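Local coordinates for cupin 2 conserved barrel domain protein (Desulfovibrio desulfuricans subsp. desulfuricans str. G20, PDB 2Q30) that is of unknown function but adopts the RmlC-like cupin fold, a small double-stranded beta-helix that pairs with a second copy of itself, at residues Q20-E25 and V36-K41; F40-E45 and V97-V102; L57-L62 and V102-A107. All coordinates share one frame; numbering follows the deposited sequence. Where two conformers were deposited one is given.

Interaction 1 of 3, residues Q20-E25 and V36-K41; sequences QRFVME and VSFTFK
F22 overlaps F38 and F40 from the neighbouring strand, its CD1 meeting F38 CD2 at 3.7 Å. The setting is an antiparallel beta hairpin of the cupin barrel, strands 23-29 and 34-40, in which F22 stands just before the first strand. With CG in the crowded position between backbone N and carbonyl carbon (chi1 65°), the F22 ring runs alongside F38, and the two planes meet obliquely, at 60°. F22 CB meanwhile rests 3.5 Å from F40 CD1. M24, a selenomethionine, completes this face. Its extended chain runs beside F38 and sets SE 3.8 Å from F38 CE2, an oblique Met-aromatic contact suited to a flexible, polarisable side chain. Flat, bulky rings fit here because they also reach L46 of strand 45-49 across the barrel.

Between the strands, V23 exchanges a pair of backbone hydrogen bonds with T39, and E25 another with S37. V23 N to T39 O is almost perfectly straight, at 177°. Outside the strand pairing, R21 grips F22 O side-on with NE and NH2, and NH2 also lies over the rim of one F22 face.

The opposite face carries V23 beside the polar E25, S37 and T39, and holds two waters. E25 OE2 and T39 OG1 are too far apart to bond directly, so the two waters bridge them. One of these has four partners: it accepts from S37 OG and T39 OG1 and donates to V23 O and, at 2.7 Å, to E25 OE2.

Interaction 2 of 3, residues F40-E45 and V97-V102; sequences FKAGQE and VTDMKV
Bends at chi2 (-62°) and chi3 (-64°) curl the K41 chain alongside D99, whose CG stands anti to its own carbonyl carbon and beside its backbone N (chi1 -68°). The ends meet in a salt bridge of 2.8 Å between K41 NZ and D99 OD2, the ammonium approaching from above the carboxylate plane. The other oxygen, D99 OD1, uses its anti lone pair to accept the backbone N of A42 at 2.9 Å. Aspartate suits this place because its short side chain holds the carboxylate where one oxygen meets a charge and the other a peptide N-H; the two bonds fix its rotation, and the nearby lysine would be expected to keep it ionised.

That N-H belongs to a type II beta turn, K41 to Q44, closed by Q44 N to K41 O at 3.0 Å. The turn brings the extended Q44 side chain back over K41, and OE1 takes the K41 N-H. G43 holds the third position, where having no side chain spares crowding against the carbonyl O of A42. The small CB of A42 fits 3.3 Å from V97 O.

Deeper in, F40 and M100 form an antiparallel hydrogen-bonded pair, with F40 N to M100 O at 2.7 Å. The selenomethionine chain, bent at chi3, brings SE obliquely toward the F40 ring in a Met-aromatic contact, while V102 CG2 lies in the ring plane at its edge, 3.9 Å from F40 CE2. The contact thus closes the end where strand 34-40 pairs with strand 100-107, with V94 and A96 of strand 92-96 packed against F40 and the turn leading on into strand 45-49.

Interaction 3 of 3, residues L57-L62 and V102-A107; sequences LNIVVL and VLVTIA
Close apolar packing fills one face of this antiparallel strand pair, while the other mixes N58 and T105, joined by a water, with V60 and L103. On the packed face, I59 lies between V102 and V104: its CG2 approaches V102 CB at 3.8 Å, and its CG1 runs beside V104 CG2. L57, whose CG takes the crowded position between backbone N and carbonyl carbon (chi1 70°), swings CD1 to within 3.8 Å of V104 CG1. Contacts lengthen slightly toward the ends, V61 CG2 reaching V102 CG1 at 4.1 Å; I106, beside L57, is partly exposed. Beta-branched valine and isoleucine suit such a place, being compact, at ease in extended backbone, and able to interlock; behind them V94 of strand 92-96 covers I59.

Four backbone hydrogen bonds join N58 to T105 and V60 to L103, the straightest being V60 N to L103 O at 171°.

On the reverse face the side chains of N58 and T105 lie side by side, N58 ND2 coming 3.7 Å from T105 CB, and the water joins their polar ends: it donates to N58 OD1 at 3.0 Å and lies 2.6 Å from T105 OG1, with a weaker bond to L103 O. These polar ends are buried, yet have partners across the dimer: N58 ND2 and T105 OG1 bond to T105 and N58 of the second subunit, one of the two bonds weak. V60 and L62 pack there too, against L62 and V60 of that subunit. One face lining the barrel interior fits the double-stranded beta-helix of the cupin fold, here with the outer face of the sheet used to meet the second subunit.

All three interactions reach one antiparallel sheet, interaction 2 mainly through the turn at its end. Interaction 1 joins 34-40 to 23-29, the edge strand of the sheet within this chain, interaction 2 joins the end of 34-40 to the start of 100-107, and interaction 3 carries the sheet on to 56-63. F40 and K41 are shared by the first two, V102 by the last two. Chemistry follows depth: interaction 3 is buried and mostly aliphatic, with its mixed face, N58 and T105 beside V60 and L103, turned to the second subunit; interaction 1 is partly buried, aromatic on one face and water-bridged on the other; interaction 2 relies on charge outside and on F40 and M100 inside.

Interaction 1 of 3, residues Q20-E25 and V36-K41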
loop_
_atom_site.group_PDB
_atom_site.type_symbol
_atom_site.label_atom_id
_atom_site.label_comp_id
_atom_site.label_asym_id
_atom_site.label_seq_id
_atom_site.Cartn_x
_atom_site.Cartn_y
_atom_site.Cartn_z
ATOM N N GLN A 20 4.059 -21.558 -12.670
ATOM C CA GLN A 20 5.406 -21.484 -13.269
ATOM C C GLN A 20 6.164 -20.234 -12.845
ATOM O O GLN A 20 7.400 -20.248 -12.789
ATOM C CB GLN A 20 5.373 -21.621 -14.801
ATOM C CG GLN A 20 5.130 -23.046 -15.319
ATOM C CD GLN A 20 3.708 -23.533 -15.117
ATOM O OE1 GLN A 20 2.756 -22.911 -15.585
ATOM N NE2 GLN A 20 3.558 -24.662 -14.430
ATOM N N ARG A 21 5.444 -19.162 -12.540
ATOM C CA ARG A 21 6.086 -17.922 -12.111
ATOM C C ARG A 21 5.074 -16.980 -11.480
ATOM O O ARG A 21 3.872 -17.202 -11.620
ATOM C CB ARG A 21 6.728 -17.246 -13.326
ATOM C CG ARG A 21 5.717 -17.008 -14.472
ATOM C CD ARG A 21 6.165 -15.928 -15.370
ATOM N NE ARG A 21 5.952 -14.644 -14.713
ATOM C CZ ARG A 21 6.232 -13.458 -15.239
ATOM N NH1 ARG A 21 6.801 -13.336 -16.442
ATOM N NH2 ARG A 21 5.957 -12.372 -14.525
ATOM N N PHE A 22 5.556 -15.921 -10.829
ATOM C CA PHE A 22 4.661 -14.899 -10.231
ATOM C C PHE A 22 3.759 -14.208 -11.274
ATOM O O PHE A 22 4.107 -14.113 -12.461
ATOM C CB PHE A 22 5.448 -13.829 -9.474
ATOM C CG PHE A 22 6.340 -12.975 -10.350
ATOM C CD1 PHE A 22 5.846 -11.821 -10.967
ATOM C CD2 PHE A 22 7.673 -13.337 -10.566
ATOM C CE1 PHE A 22 6.680 -11.024 -11.776
ATOM C CE2 PHE A 22 8.512 -12.568 -11.386
ATOM C CZ PHE A 22 8.020 -11.408 -11.993
ATOM N N VAL A 23 2.623 -13.716 -10.809
ATOM C CA VAL A 23 1.661 -12.989 -11.626
ATOM C C VAL A 23 1.807 -11.514 -11.266
ATOM O O VAL A 23 1.777 -11.159 -10.084
ATOM C CB VAL A 23 0.187 -13.415 -11.354
ATOM C CG1 VAL A 23 -0.800 -12.462 -12.037
ATOM C CG2 VAL A 23 -0.080 -14.857 -11.830
HETATM N N MSE A 24 1.918 -10.680 -12.290
HETATM C CA MSE A 24 2.034 -9.223 -12.177
HETATM C C MSE A 24 0.790 -8.622 -12.776
HETATM O O MSE A 24 0.464 -8.949 -13.903
HETATM C CB MSE A 24 3.249 -8.730 -12.962
HETATM C CG MSE A 24 3.306 -7.209 -13.198
HETATM SE SE MSE A 24 5.027 -6.693 -13.906
HETATM C CE MSE A 24 4.507 -5.020 -14.785
ATOM N N GLU A 25 0.120 -7.727 -12.054
ATOM C CA GLU A 25 -1.109 -7.076 -12.567
ATOM C C GLU A 25 -1.049 -5.577 -12.345
ATOM O O GLU A 25 -0.767 -5.141 -11.251
ATOM C CB GLU A 25 -2.365 -7.662 -11.905
ATOM C CG GLU A 25 -2.620 -9.129 -12.237
ATOM C CD GLU A 25 -3.575 -9.857 -11.269
ATOM O OE1 GLU A 25 -4.608 -10.386 -11.731
ATOM O OE2 GLU A 25 -3.268 -9.939 -10.057
ATOM N N VAL A 36 1.200 -1.549 -9.039
ATOM C CA VAL A 36 1.146 -2.908 -9.571
ATOM C C VAL A 36 1.208 -3.936 -8.451
ATOM O O VAL A 36 1.880 -3.722 -7.426
ATOM C CB VAL A 36 2.311 -3.163 -10.570
ATOM C CG1 VAL A 36 2.054 -2.429 -11.861
ATOM C CG2 VAL A 36 3.662 -2.764 -9.959
ATOM N N SER A 37 0.499 -5.040 -8.644
ATOM C CA SER A 37 0.469 -6.114 -7.685
ATOM C C SER A 37 1.277 -7.273 -8.233
ATOM O O SER A 37 1.440 -7.405 -9.454
ATOM C CB SER A 37 -0.949 -6.562 -7.356
ATOM O OG SER A 37 -1.590 -7.153 -8.450
ATOM N N PHE A 38 1.790 -8.081 -7.304
ATOM C CA PHE A 38 2.520 -9.321 -7.610
ATOM C C PHE A 38 1.929 -10.401 -6.723
ATOM O O PHE A 38 1.819 -10.203 -5.514
ATOM C CB PHE A 38 4.001 -9.162 -7.388
ATOM C CG PHE A 38 4.644 -8.146 -8.281
ATOM C CD1 PHE A 38 4.726 -6.814 -7.904
ATOM C CD2 PHE A 38 5.207 -8.530 -9.508
ATOM C CE1 PHE A 38 5.347 -5.876 -8.745
ATOM C CE2 PHE A 38 5.808 -7.609 -10.340
ATOM C CZ PHE A 38 5.897 -6.283 -9.960
ATOM N N THR A 39 1.464 -11.493 -7.333
ATOM C CA THR A 39 0.833 -12.596 -6.602
ATOM C C THR A 39 1.732 -13.812 -6.797
ATOM O O THR A 39 2.077 -14.175 -7.929
ATOM C CB THR A 39 -0.582 -12.879 -7.074
ATOM O OG1 THR A 39 -1.330 -11.638 -7.111
ATOM C CG2 THR A 39 -1.249 -13.896 -6.143
ATOM N N PHE A 40 2.105 -14.407 -5.679
ATOM C CA PHE A 40 3.039 -15.494 -5.639
ATOM C C PHE A 40 2.457 -16.713 -4.988
ATOM O O PHE A 40 1.747 -16.605 -3.989
ATOM C CB PHE A 40 4.218 -15.105 -4.741
ATOM C CG PHE A 40 4.885 -13.817 -5.104
ATOM C CD1 PHE A 40 5.921 -13.794 -6.014
ATOM C CD2 PHE A 40 4.498 -12.618 -4.499
ATOM C CE1 PHE A 40 6.570 -12.596 -6.335
ATOM C CE2 PHE A 40 5.145 -11.421 -4.814
ATOM C CZ PHE A 40 6.188 -11.424 -5.729
ATOM N N LYS A 41 2.782 -17.869 -5.562
ATOM C CA LYS A 41 2.603 -19.139 -4.884
ATOM C C LYS A 41 3.831 -19.214 -3.986
ATOM O O LYS A 41 4.858 -18.567 -4.266
ATOM C CB LYS A 41 2.582 -20.344 -5.830
ATOM C CG LYS A 41 1.340 -20.481 -6.719
ATOM C CD LYS A 41 0.024 -20.667 -5.934
ATOM C CE LYS A 41 -0.098 -21.948 -5.112
ATOM N NZ LYS A 41 -1.355 -21.902 -4.260
HETATM O O HOH W 1 -0.862 -9.728 -8.938
HETATM O O HOH W 2 -3.952 -11.540 -7.885
#

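Interaction 2 of 3, residues F40-E45 and V97-V102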
loop_
_atom_site.group_PDB
_atom_site.type_symbol
_atom_site.label_atom_id
_atom_site.label_comp_id
_atom_site.label_asym_id
_atom_site.label_seq_id
_atom_site.Cartn_x
_atom_site.Cartn_y
_atom_site.Cartn_z
ATOM N N PHE A 40 2.105 -14.407 -5.679
ATOM C CA PHE A 40 3.039 -15.494 -5.639
ATOM C C PHE A 40 2.457 -16.713 -4.988
ATOM O O PHE A 40 1.747 -16.605 -3.989
ATOM C CB PHE A 40 4.218 -15.105 -4.741
ATOM C CG PHE A 40 4.885 -13.817 -5.104
ATOM C CD1 PHE A 40 5.921 -13.794 -6.014
ATOM C CD2 PHE A 40 4.498 -12.618 -4.499
ATOM C CE1 PHE A 40 6.570 -12.596 -6.335
ATOM C CE2 PHE A 40 5.145 -11.421 -4.814
ATOM C CZ PHE A 40 6.188 -11.424 -5.729
ATOM N N LYS A 41 2.782 -17.869 -5.562
ATOM C CA LYS A 41 2.603 -19.139 -4.884
ATOM C C LYS A 41 3.831 -19.214 -3.986
ATOM O O LYS A 41 4.858 -18.567 -4.266
ATOM C CB LYS A 41 2.582 -20.344 -5.830
ATOM C CG LYS A 41 1.340 -20.481 -6.719
ATOM C CD LYS A 41 0.024 -20.667 -5.934
ATOM C CE LYS A 41 -0.098 -21.948 -5.112
ATOM N NZ LYS A 41 -1.355 -21.902 -4.260
ATOM N N ALA A 42 3.707 -19.960 -2.892
ATOM C CA ALA A 42 4.800 -20.161 -1.923
ATOM C C ALA A 42 6.071 -20.603 -2.656
ATOM O O ALA A 42 6.005 -21.463 -3.536
ATOM C CB ALA A 42 4.395 -21.216 -0.860
ATOM N N GLY A 43 7.193 -19.962 -2.343
ATOM C CA GLY A 43 8.474 -20.263 -2.983
ATOM C C GLY A 43 8.775 -19.474 -4.241
ATOM O O GLY A 43 9.907 -19.502 -4.705
ATOM N N GLN A 44 7.785 -18.774 -4.804
ATOM C CA GLN A 44 8.025 -17.948 -5.993
ATOM C C GLN A 44 8.663 -16.637 -5.556
ATOM O O GLN A 44 8.600 -16.235 -4.367
ATOM C CB GLN A 44 6.759 -17.700 -6.789
ATOM C CG GLN A 44 6.147 -18.976 -7.346
ATOM C CD GLN A 44 4.971 -18.703 -8.281
ATOM O OE1 GLN A 44 4.221 -17.754 -8.087
ATOM N NE2 GLN A 44 4.788 -19.561 -9.274
ATOM N N GLU A 45 9.265 -15.974 -6.530
ATOM C CA GLU A 45 10.050 -14.795 -6.275
ATOM C C GLU A 45 10.028 -13.807 -7.414
ATOM O O GLU A 45 10.032 -14.196 -8.563
ATOM C CB GLU A 45 11.489 -15.289 -6.106
ATOM C CG GLU A 45 12.536 -14.285 -5.685
ATOM C CD GLU A 45 13.922 -14.903 -5.648
ATOM O OE1 GLU A 45 14.027 -16.154 -5.564
ATOM O OE2 GLU A 45 14.898 -14.125 -5.710
ATOM N N VAL A 97 7.317 -16.877 1.055
ATOM C CA VAL A 97 7.462 -18.072 1.904
ATOM C C VAL A 97 6.133 -18.852 1.827
ATOM O O VAL A 97 6.137 -20.066 1.665
ATOM C CB VAL A 97 7.867 -17.725 3.358
ATOM C CG1 VAL A 97 7.768 -18.969 4.254
ATOM C CG2 VAL A 97 9.297 -17.127 3.381
ATOM N N THR A 98 5.017 -18.145 2.004
ATOM C CA THR A 98 3.676 -18.704 1.849
ATOM C C THR A 98 3.130 -18.112 0.555
ATOM O O THR A 98 3.777 -17.263 -0.085
ATOM C CB THR A 98 2.711 -18.292 3.006
ATOM O OG1 THR A 98 2.472 -16.873 2.979
ATOM C CG2 THR A 98 3.245 -18.674 4.374
ATOM N N ASP A 99 1.916 -18.520 0.168
ATOM C CA ASP A 99 1.221 -17.849 -0.969
ATOM C C ASP A 99 1.089 -16.386 -0.517
ATOM O O ASP A 99 0.735 -16.120 0.631
ATOM C CB ASP A 99 -0.148 -18.429 -1.256
ATOM C CG ASP A 99 -0.100 -19.845 -1.799
ATOM O OD1 ASP A 99 0.974 -20.366 -2.136
ATOM O OD2 ASP A 99 -1.189 -20.406 -1.939
HETATM N N MSE A 100 1.397 -15.459 -1.412
HETATM C CA MSE A 100 1.556 -14.073 -1.023
HETATM C C MSE A 100 1.155 -13.111 -2.107
HETATM O O MSE A 100 1.349 -13.383 -3.296
HETATM C CB MSE A 100 3.034 -13.868 -0.729
HETATM C CG MSE A 100 3.417 -12.598 -0.024
HETATM SE SE MSE A 100 5.332 -12.367 -0.179
HETATM C CE MSE A 100 5.396 -11.477 -1.798
ATOM N N LYS A 101 0.587 -11.983 -1.691
ATOM C CA LYS A 101 0.303 -10.897 -2.609
ATOM C C LYS A 101 0.850 -9.603 -2.024
ATOM O O LYS A 101 0.701 -9.324 -0.814
ATOM C CB LYS A 101 -1.169 -10.798 -2.972
ATOM C CG LYS A 101 -1.452 -9.857 -4.115
ATOM C CD LYS A 101 -2.901 -9.931 -4.567
ATOM C CE LYS A 101 -3.210 -9.022 -5.769
ATOM N NZ LYS A 101 -4.608 -9.285 -6.286
ATOM N N VAL A 102 1.497 -8.829 -2.894
ATOM C CA VAL A 102 2.034 -7.518 -2.543
ATOM C C VAL A 102 1.560 -6.459 -3.522
ATOM O O VAL A 102 1.202 -6.780 -4.641
ATOM C CB VAL A 102 3.595 -7.508 -2.465
ATOM C CG1 VAL A 102 4.065 -8.532 -1.436
ATOM C CG2 VAL A 102 4.232 -7.733 -3.833
#

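Interaction 3 of 3, residues L57-L62 and V102-A107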
loop_
_atom_site.group_PDB
_atom_site.type_symbol
_atom_site.label_atom_id
_atom_site.label_comp_id
_atom_site.label_asym_id
_atom_site.label_seq_id
_atom_site.Cartn_x
_atom_site.Cartn_y
_atom_site.Cartn_z
ATOM N N LEU A 57 9.938 3.451 -4.469
ATOM C CA LEU A 57 8.797 2.545 -4.457
ATOM C C LEU A 57 8.490 2.145 -3.038
ATOM O O LEU A 57 9.362 2.208 -2.169
ATOM C CB LEU A 57 8.997 1.276 -5.293
ATOM C CG LEU A 57 10.006 0.214 -4.807
ATOM C CD1 LEU A 57 9.732 -1.118 -5.457
ATOM C CD2 LEU A 57 11.397 0.663 -5.082
ATOM N N ASN A 58 7.249 1.723 -2.809
ATOM C CA ASN A 58 6.927 1.072 -1.553
ATOM C C ASN A 58 6.288 -0.262 -1.931
ATOM O O ASN A 58 5.571 -0.336 -2.940
ATOM C CB ASN A 58 6.142 1.959 -0.575
ATOM C CG ASN A 58 4.673 2.115 -0.922
ATOM O OD1 ASN A 58 3.893 1.200 -0.781
ATOM N ND2 ASN A 58 4.291 3.314 -1.266
ATOM N N ILE A 59 6.589 -1.301 -1.173
ATOM C CA ILE A 59 6.034 -2.629 -1.395
ATOM C C ILE A 59 5.273 -2.980 -0.129
ATOM O O ILE A 59 5.891 -3.091 0.923
ATOM C CB ILE A 59 7.100 -3.692 -1.652
ATOM C CG1 ILE A 59 7.984 -3.297 -2.835
ATOM C CG2 ILE A 59 6.423 -5.061 -1.849
ATOM C CD1 ILE A 59 9.058 -4.314 -3.217
ATOM N N VAL A 60 3.962 -3.192 -0.246
ATOM C CA VAL A 60 3.112 -3.511 0.896
ATOM C C VAL A 60 2.669 -4.964 0.814
ATOM O O VAL A 60 2.136 -5.374 -0.199
ATOM C CB VAL A 60 1.859 -2.613 0.901
ATOM C CG1 VAL A 60 1.034 -2.888 2.187
ATOM C CG2 VAL A 60 2.292 -1.156 0.825
ATOM N N VAL A 61 2.882 -5.740 1.879
ATOM C CA VAL A 61 2.465 -7.143 1.894
ATOM C C VAL A 61 0.989 -7.151 2.307
ATOM O O VAL A 61 0.661 -6.823 3.436
ATOM C CB VAL A 61 3.296 -8.035 2.851
ATOM C CG1 VAL A 61 2.851 -9.474 2.733
ATOM C CG2 VAL A 61 4.804 -7.902 2.547
ATOM N N LEU A 62 0.131 -7.535 1.375
ATOM C CA LEU A 62 -1.316 -7.591 1.589
ATOM C C LEU A 62 -1.766 -8.880 2.213
ATOM O O LEU A 62 -2.728 -8.894 2.961
ATOM C CB LEU A 62 -2.040 -7.488 0.260
ATOM C CG LEU A 62 -1.723 -6.302 -0.631
ATOM C CD1 LEU A 62 -2.448 -6.504 -1.958
ATOM C CD2 LEU A 62 -2.123 -5.009 0.058
ATOM N N VAL A 102 1.497 -8.829 -2.894
ATOM C CA VAL A 102 2.034 -7.518 -2.543
ATOM C C VAL A 102 1.560 -6.459 -3.522
ATOM O O VAL A 102 1.202 -6.780 -4.641
ATOM C CB VAL A 102 3.595 -7.508 -2.465
ATOM C CG1 VAL A 102 4.065 -8.532 -1.436
ATOM C CG2 VAL A 102 4.232 -7.733 -3.833
ATOM N N LEU A 103 1.564 -5.209 -3.062
ATOM C CA LEU A 103 1.204 -4.052 -3.869
ATOM C C LEU A 103 2.404 -3.143 -3.912
ATOM O O LEU A 103 2.958 -2.805 -2.880
ATOM C CB LEU A 103 0.030 -3.305 -3.247
ATOM C CG LEU A 103 -0.579 -2.212 -4.143
ATOM C CD1 LEU A 103 -1.113 -2.786 -5.469
ATOM C CD2 LEU A 103 -1.711 -1.518 -3.369
ATOM N N VAL A 104 2.781 -2.734 -5.110
ATOM C CA VAL A 104 3.912 -1.866 -5.311
ATOM C C VAL A 104 3.408 -0.554 -5.859
ATOM O O VAL A 104 2.673 -0.572 -6.812
ATOM C CB VAL A 104 4.918 -2.503 -6.303
ATOM C CG1 VAL A 104 6.151 -1.557 -6.526
ATOM C CG2 VAL A 104 5.342 -3.864 -5.794
ATOM N N THR A 105 3.820 0.557 -5.247
ATOM C CA THR A 105 3.524 1.925 -5.680
ATOM C C THR A 105 4.874 2.577 -5.965
ATOM O O THR A 105 5.750 2.587 -5.102
ATOM C CB THR A 105 2.748 2.737 -4.626
ATOM O OG1 THR A 105 1.525 2.035 -4.342
ATOM C CG2 THR A 105 2.426 4.144 -5.176
ATOM N N ILE A 106 5.019 3.089 -7.173
ATOM C CA ILE A 106 6.253 3.667 -7.695
ATOM C C ILE A 106 5.959 5.118 -8.038
ATOM O O ILE A 106 5.034 5.366 -8.795
ATOM C CB ILE A 106 6.705 2.905 -8.965
ATOM C CG1 ILE A 106 6.698 1.372 -8.734
ATOM C CG2 ILE A 106 8.061 3.408 -9.404
ATOM C CD1 ILE A 106 6.898 0.564 -10.008
ATOM N N ALA A 107 6.731 6.054 -7.473
ATOM C CA ALA A 107 6.548 7.512 -7.687
ATOM C C ALA A 107 7.884 8.268 -7.779
ATOM O O ALA A 107 8.766 8.036 -6.955
ATOM C CB ALA A 107 5.731 8.121 -6.590
HETATM O O HOH W 3 1.919 -0.005 -2.706
#